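ATP phosphoribosyltransferase regulatory subunit (PDB 1Z7M) serves as the histidyl-tRNA synthetase-like regulatory subunit of a hetero-octameric ATP phosphoribosyltransferase, required for the first step of histidine biosynthesis. Local coordinates at residues B[256-260]-B[273-277]. Residues are numbered along the deposited sequence.
Sequences FDQLK and IIDLG
Residues 256-260 form about one helical turn, with phi between -57° and -73°, psi between -32° and -47°, and Lys260 N hydrogen-bonded to Phe256 O at 3.0 Å. Ile273 and Ile274 are extended (phi/psi -122/131 and -98/123); the chain then bends at Leu276 (-84/1) and Gly277 (-107/13). Two pairings fix the register: CA of Leu259 lies 6.9 Å from CA of Ile274, and CA of Phe256 lies 8.0 Å from CA of Leu276.

Apolar packing alone joins the segments, burying 234 Å² in total. Leu259 (chi1 m, chi2 t) and Ile274 (m, t) direct their CA-to-CB bonds toward the other segment, and Leu259 CD1 touches both Ile274 CG2 (3.7 Å) and Leu276 CD2 (3.8 Å). Phe256 and Leu276 start sideways but converge at their ends: with chi1 t and chi2 87°, the ring brings CD1 to 3.8 Å from Leu276 CD1 and CE1 to 4.4 Å from Ile274 CG2, both oblique to the ring. Ile274 CD1 also reaches the helix backbone, 3.8 Å from Lys260 N.

Helix 250-267 thus packs against strand 272-274, one of the two outermost strands, within this chain, of the mixed sheet in this class-II aminoacyl-tRNA synthetase-family protein. Backbone hydrogen bonds of Ile273 and Asp275 with Ile179 tie segment 273-277 to strand 175-181, its parallel neighbour, while Leu237 and Leu240 of helix 237-246 extend the apolar cluster around Phe256.

At the bend, Asp275 directs its CA-to-CB bond away from the helix, and its OD1 accepts a hydrogen bond from Gly277 N (2.7 Å, N-H...O angle 141°), forming an Asx turn.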
loop_
_atom_site.group_PDB
_atom_site.type_symbol
_atom_site.label_atom_id
_atom_site.label_comp_id
_atom_site.label_asym_id
_atom_site.label_seq_id
_atom_site.Cartn_x
_atom_site.Cartn_y
_atom_site.Cartn_z
ATOM N N PHE B 256 25.876 -19.601 37.181
ATOM C CA PHE B 256 25.317 -19.005 38.393
ATOM C C PHE B 256 26.359 -18.187 39.141
ATOM O O PHE B 256 26.029 -17.220 39.825
ATOM C CB PHE B 256 24.801 -20.063 39.344
ATOM C CG PHE B 256 24.407 -19.507 40.669
ATOM C CD1 PHE B 256 23.126 -19.007 40.876
ATOM C CD2 PHE B 256 25.336 -19.420 41.700
ATOM C CE1 PHE B 256 22.778 -18.428 42.089
ATOM C CE2 PHE B 256 24.996 -18.844 42.911
ATOM C CZ PHE B 256 23.715 -18.347 43.106
ATOM N N ASP B 257 27.617 -18.612 39.044
ATOM C CA ASP B 257 28.718 -17.898 39.681
ATOM C C ASP B 257 28.879 -16.531 39.033
ATOM O O ASP B 257 29.072 -15.537 39.725
ATOM C CB ASP B 257 30.033 -18.665 39.536
ATOM C CG ASP B 257 30.256 -19.667 40.659
ATOM O OD1 ASP B 257 29.629 -19.517 41.744
ATOM O OD2 ASP B 257 31.077 -20.592 40.454
ATOM N N GLN B 258 28.814 -16.491 37.703
ATOM C CA GLN B 258 28.937 -15.238 36.966
ATOM C C GLN B 258 27.874 -14.235 37.428
ATOM O O GLN B 258 28.174 -13.068 37.684
ATOM C CB GLN B 258 28.800 -15.492 35.466
ATOM C CG GLN B 258 29.029 -14.252 34.627
ATOM C CD GLN B 258 30.458 -13.755 34.678
ATOM O OE1 GLN B 258 31.351 -14.355 34.094
ATOM N NE2 GLN B 258 30.681 -12.653 35.382
ATOM N N LEU B 259 26.632 -14.690 37.536
ATOM C CA LEU B 259 25.551 -13.819 37.984
ATOM C C LEU B 259 25.855 -13.346 39.400
ATOM O O LEU B 259 25.678 -12.179 39.726
ATOM C CB LEU B 259 24.210 -14.566 37.974
ATOM C CG LEU B 259 23.755 -15.119 36.624
ATOM C CD1 LEU B 259 22.523 -15.971 36.810
ATOM C CD2 LEU B 259 23.494 -13.981 35.663
ATOM N N LYS B 260 26.315 -14.266 40.238
ATOM C CA LYS B 260 26.645 -13.943 41.616
ATOM C C LYS B 260 27.686 -12.816 41.696
ATOM O O LYS B 260 27.561 -11.933 42.537
ATOM C CB LYS B 260 27.142 -15.201 42.326
ATOM C CG LYS B 260 27.321 -15.044 43.823
ATOM C CD LYS B 260 28.010 -16.261 44.412
ATOM C CE LYS B 260 28.850 -15.882 45.619
ATOM N NZ LYS B 260 29.895 -16.909 45.964
ATOM N N ILE B 273 18.865 -8.786 41.811
ATOM C CA ILE B 273 18.129 -10.007 42.049
ATOM C C ILE B 273 18.446 -11.021 40.959
ATOM O O ILE B 273 18.436 -10.707 39.772
ATOM C CB ILE B 273 16.647 -9.705 42.109
ATOM C CG1 ILE B 273 16.377 -8.865 43.348
ATOM C CG2 ILE B 273 15.858 -10.967 42.151
ATOM C CD1 ILE B 273 15.005 -8.251 43.379
ATOM N N ILE B 274 18.760 -12.240 41.371
ATOM C CA ILE B 274 19.091 -13.271 40.411
ATOM C C ILE B 274 17.883 -14.157 40.143
ATOM O O ILE B 274 17.292 -14.721 41.069
ATOM C CB ILE B 274 20.291 -14.120 40.909
ATOM C CG1 ILE B 274 21.512 -13.213 41.116
ATOM C CG2 ILE B 274 20.599 -15.229 39.902
ATOM C CD1 ILE B 274 22.780 -13.906 41.598
ATOM N N ASP B 275 17.499 -14.244 38.871
ATOM C CA ASP B 275 16.368 -15.072 38.480
ATOM C C ASP B 275 16.858 -16.189 37.574
ATOM O O ASP B 275 17.166 -15.971 36.404
ATOM C CB ASP B 275 15.310 -14.260 37.736
ATOM C CG ASP B 275 13.970 -14.975 37.682
ATOM O OD1 ASP B 275 13.963 -16.226 37.597
ATOM O OD2 ASP B 275 12.922 -14.288 37.723
ATOM N N LEU B 276 16.942 -17.391 38.121
ATOM C CA LEU B 276 17.397 -18.525 37.337
ATOM C C LEU B 276 16.228 -19.109 36.555
ATOM O O LEU B 276 16.378 -20.089 35.834
ATOM C CB LEU B 276 18.002 -19.583 38.260
ATOM C CG LEU B 276 19.284 -19.175 38.986
ATOM C CD1 LEU B 276 19.692 -20.251 39.978
ATOM C CD2 LEU B 276 20.372 -18.943 37.963
ATOM N N GLY B 277 15.057 -18.501 36.706
ATOM C CA GLY B 277 13.889 -18.984 35.999
ATOM C C GLY B 277 13.505 -18.057 34.869
ATOM O O GLY B 277 12.424 -18.168 34.303
#